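Probable starch synthase 4, chloroplastic/amyloplastic (Arabidopsis thaliana, PDB 6GNE) is a probable plastid starch synthase, a two-domain glycosyltransferase of the GT-B fold whose model holds adenosine-5'-diphosphate and glycans. Local coordinates at residues Leu300-Arg309 with Ser365-Leu373. Residues are numbered along the deposited sequence; the frame is centred on the assembly and turned at random.
Sequences LGLSSAESRR and SHDHVRLLL
Arg370, on an edge strand of the six-stranded parallel sheet in the Rossmann-like C-terminal domain of this GT-B fold, ties that strand to the loop leaving helix 287-300 and illustrates how one guanidinium can join a helix end to the loop before a strand. Its side chain is bent twice, at chi2 (80°) and chi3 (64°), which folds it so that the guanidinium lies between Leu300 O and His366 O. Arg370 NH2 and NE hold Leu300 O side-on, at 2.8 and 3.0 Å, both nitrogens arriving from the same face of the carbonyl plane and tilted from it. The end-on pair, NH1 and NH2, takes His366 O, so two backbone oxygens near the guanidinium plane fix its rotation, while Leu302 CD2 lies over one face, offset toward the rim.

This is the close-packed part. Leu302 is buried, its side chain also resting on Val342 of the adjacent strand, and its CA-H approaches Asp367 O. To the same oxygen, Asp367 O, Ser303 N donates at 2.7 Å. Two residues along the strand from Arg370, Leu372 CD1 meets Leu300 CD2 of the helix end, tip to tip, at 4.0 Å; the side chain of Leu372 in turn lies about 8 Å from the bound ADP.

A second close patch forms where the His368 imidazole crosses the Arg309 side chain at about a right angle, its plane turned 44° from the guanidinium. His368 CE1 sits over the centre of one guanidinium face, 3.3 Å from Arg309 CZ, while Glu306 OE2 meets Arg309 NE in a salt bridge at the edge.

Toward solvent the loop swings away: Ser304, Ala305 and Ser307 make no contact with 365-373, and Glu306 only grazes it, OE1 near the edge of the His368 ring. Here Ser303 OG accepts from Ala305 N in an ST turn, at 3.3 Å.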
loop_
_atom_site.group_PDB
_atom_site.type_symbol
_atom_site.label_atom_id
_atom_site.label_comp_id
_atom_site.label_asym_id
_atom_site.label_seq_id
_atom_site.Cartn_x
_atom_site.Cartn_y
_atom_site.Cartn_z
ATOM N N LEU A 300 -25.457 8.142 -8.135
ATOM C CA LEU A 300 -24.854 9.468 -7.924
ATOM C C LEU A 300 -25.645 10.623 -8.524
ATOM O O LEU A 300 -25.377 11.759 -8.181
ATOM C CB LEU A 300 -23.434 9.502 -8.476
ATOM C CG LEU A 300 -22.469 8.533 -7.796
ATOM C CD1 LEU A 300 -21.113 8.614 -8.467
ATOM C CD2 LEU A 300 -22.345 8.757 -6.292
ATOM N N GLY A 301 -26.598 10.329 -9.409
ATOM C CA GLY A 301 -27.357 11.368 -10.099
ATOM C C GLY A 301 -26.641 11.947 -11.301
ATOM O O GLY A 301 -26.911 13.082 -11.668
ATOM N N LEU A 302 -25.741 11.161 -11.907
ATOM C CA LEU A 302 -25.096 11.514 -13.170
ATOM C C LEU A 302 -25.974 11.128 -14.363
ATOM O O LEU A 302 -26.702 10.153 -14.304
ATOM C CB LEU A 302 -23.771 10.801 -13.305
ATOM C CG LEU A 302 -22.714 10.993 -12.233
ATOM C CD1 LEU A 302 -21.626 9.935 -12.413
ATOM C CD2 LEU A 302 -22.141 12.402 -12.274
ATOM N N SER A 303 -25.877 11.880 -15.447
ATOM C CA SER A 303 -26.676 11.640 -16.640
ATOM C C SER A 303 -26.287 10.367 -17.390
ATOM O O SER A 303 -25.108 10.112 -17.631
ATOM C CB SER A 303 -26.562 12.826 -17.592
ATOM O OG SER A 303 -27.255 12.590 -18.800
ATOM N N SER A 304 -27.289 9.577 -17.764
ATOM C CA SER A 304 -27.075 8.418 -18.620
ATOM C C SER A 304 -27.774 8.612 -19.960
ATOM O O SER A 304 -27.877 7.679 -20.729
ATOM C CB SER A 304 -27.502 7.122 -17.906
ATOM O OG SER A 304 -28.870 7.157 -17.612
ATOM N N ALA A 305 -28.208 9.835 -20.253
ATOM C CA ALA A 305 -28.841 10.146 -21.548
ATOM C C ALA A 305 -28.013 9.721 -22.743
ATOM O O ALA A 305 -28.581 9.253 -23.720
ATOM C CB ALA A 305 -29.137 11.623 -21.690
ATOM N N GLU A 306 -26.697 9.944 -22.694
ATOM C CA GLU A 306 -25.816 9.532 -23.802
ATOM C C GLU A 306 -25.137 8.179 -23.518
ATOM O O GLU A 306 -24.683 7.886 -22.399
ATOM C CB GLU A 306 -24.755 10.591 -24.133
ATOM C CG GLU A 306 -25.296 11.998 -24.387
ATOM C CD GLU A 306 -24.387 13.074 -23.790
ATOM O OE1 GLU A 306 -24.885 14.084 -23.247
ATOM O OE2 GLU A 306 -23.145 12.867 -23.785
ATOM N N SER A 307 -25.118 7.350 -24.568
ATOM C CA SER A 307 -24.218 6.192 -24.698
ATOM C C SER A 307 -22.873 6.721 -25.246
ATOM O O SER A 307 -22.825 7.773 -25.955
ATOM C CB SER A 307 -24.823 5.143 -25.654
ATOM O OG SER A 307 -25.521 5.791 -26.722
ATOM N N ARG A 308 -21.791 6.023 -24.901
ATOM C CA ARG A 308 -20.433 6.458 -25.292
ATOM C C ARG A 308 -19.982 7.833 -24.766
ATOM O O ARG A 308 -19.278 8.565 -25.443
ATOM C CB ARG A 308 -20.286 6.376 -26.828
ATOM C CG ARG A 308 -20.108 4.942 -27.302
ATOM C CD ARG A 308 -18.634 4.521 -27.271
ATOM N NE ARG A 308 -18.427 3.351 -26.427
ATOM C CZ ARG A 308 -17.258 2.779 -26.225
ATOM N NH1 ARG A 308 -17.195 1.764 -25.382
ATOM N NH2 ARG A 308 -16.152 3.234 -26.783
ATOM N N ARG A 309 -20.320 8.120 -23.520
ATOM C CA ARG A 309 -19.649 9.163 -22.781
ATOM C C ARG A 309 -18.712 8.438 -21.799
ATOM O O ARG A 309 -19.183 7.681 -20.958
ATOM C CB ARG A 309 -20.678 10.040 -22.073
ATOM C CG ARG A 309 -20.105 11.331 -21.579
ATOM C CD ARG A 309 -21.132 12.267 -20.964
ATOM N NE ARG A 309 -21.424 13.426 -21.805
ATOM C CZ ARG A 309 -20.891 14.658 -21.709
ATOM N NH1 ARG A 309 -21.312 15.588 -22.560
ATOM N NH2 ARG A 309 -19.978 15.007 -20.791
ATOM N N SER A 365 -24.912 18.730 -7.788
ATOM C CA SER A 365 -25.796 17.842 -8.572
ATOM C C SER A 365 -25.622 18.092 -10.069
ATOM O O SER A 365 -26.595 18.193 -10.809
ATOM C CB SER A 365 -27.252 17.993 -8.147
ATOM O OG SER A 365 -27.639 19.337 -8.275
ATOM N N HIS A 366 -24.365 18.204 -10.498
ATOM C CA HIS A 366 -24.024 18.279 -11.916
ATOM C C HIS A 366 -24.272 16.918 -12.560
ATOM O O HIS A 366 -24.109 15.860 -11.928
ATOM C CB HIS A 366 -22.542 18.656 -12.118
ATOM C CG HIS A 366 -22.227 19.188 -13.481
ATOM N ND1 HIS A 366 -21.561 18.449 -14.430
ATOM C CD2 HIS A 366 -22.495 20.385 -14.058
ATOM C CE1 HIS A 366 -21.424 19.162 -15.532
ATOM N NE2 HIS A 366 -21.965 20.350 -15.326
ATOM N N ASP A 367 -24.641 16.954 -13.829
ATOM C CA ASP A 367 -24.904 15.737 -14.570
ATOM C C ASP A 367 -23.682 14.841 -14.826
ATOM O O ASP A 367 -23.854 13.648 -15.047
ATOM C CB ASP A 367 -25.530 16.068 -15.928
ATOM C CG ASP A 367 -26.951 16.513 -15.847
ATOM O OD1 ASP A 367 -27.540 16.582 -14.747
ATOM O OD2 ASP A 367 -27.458 16.824 -16.939
ATOM N N HIS A 368 -22.475 15.412 -14.833
ATOM C CA HIS A 368 -21.274 14.727 -15.315
ATOM C C HIS A 368 -20.091 14.678 -14.325
ATOM O O HIS A 368 -19.136 13.982 -14.586
ATOM C CB HIS A 368 -20.830 15.366 -16.645
ATOM C CG HIS A 368 -21.928 15.472 -17.655
ATOM N ND1 HIS A 368 -22.173 14.509 -18.610
ATOM C CD2 HIS A 368 -22.877 16.426 -17.838
ATOM C CE1 HIS A 368 -23.218 14.867 -19.339
ATOM N NE2 HIS A 368 -23.660 16.026 -18.889
ATOM N N VAL A 369 -20.140 15.396 -13.208
ATOM C CA VAL A 369 -19.036 15.394 -12.249
ATOM C C VAL A 369 -19.536 15.213 -10.827
ATOM O O VAL A 369 -20.393 15.961 -10.387
ATOM C CB VAL A 369 -18.219 16.697 -12.357
ATOM C CG1 VAL A 369 -17.087 16.720 -11.342
ATOM C CG2 VAL A 369 -17.609 16.786 -13.748
ATOM N N ARG A 370 -18.989 14.226 -10.112
ATOM C CA ARG A 370 -19.279 14.063 -8.683
ATOM C C ARG A 370 -18.016 13.768 -7.922
ATOM O O ARG A 370 -17.209 12.974 -8.359
ATOM C CB ARG A 370 -20.311 12.966 -8.438
ATOM C CG ARG A 370 -20.920 13.004 -7.035
ATOM C CD ARG A 370 -22.024 14.048 -6.828
ATOM N NE ARG A 370 -23.197 13.795 -7.663
ATOM C CZ ARG A 370 -23.545 14.486 -8.767
ATOM N NH1 ARG A 370 -22.797 15.502 -9.216
ATOM N NH2 ARG A 370 -24.648 14.150 -9.476
ATOM N N LEU A 371 -17.853 14.443 -6.789
ATOM C CA LEU A 371 -16.685 14.298 -5.918
ATOM C C LEU A 371 -17.162 13.740 -4.601
ATOM O O LEU A 371 -18.082 14.280 -4.004
ATOM C CB LEU A 371 -16.021 15.658 -5.681
ATOM C CG LEU A 371 -15.002 16.075 -6.731
ATOM C CD1 LEU A 371 -15.636 16.186 -8.093
ATOM C CD2 LEU A 371 -14.371 17.403 -6.362
ATOM N N LEU A 372 -16.527 12.663 -4.158
ATOM C CA LEU A 372 -16.921 11.973 -2.928
ATOM C C LEU A 372 -15.729 12.041 -1.958
ATOM O O LEU A 372 -14.812 11.231 -2.004
ATOM C CB LEU A 372 -17.327 10.545 -3.269
ATOM C CG LEU A 372 -18.576 10.509 -4.162
ATOM C CD1 LEU A 372 -18.646 9.191 -4.936
ATOM C CD2 LEU A 372 -19.856 10.769 -3.369
ATOM N N LEU A 373 -15.726 13.086 -1.141
ATOM C CA LEU A 373 -14.570 13.417 -0.324
ATOM C C LEU A 373 -14.573 12.640 0.976
ATOM O O LEU A 373 -14.935 13.163 2.019
ATOM C CB LEU A 373 -14.490 14.924 -0.094
ATOM C CG LEU A 373 -14.411 15.738 -1.405
ATOM C CD1 LEU A 373 -14.194 17.224 -1.083
ATOM C CD2 LEU A 373 -13.361 15.213 -2.375
#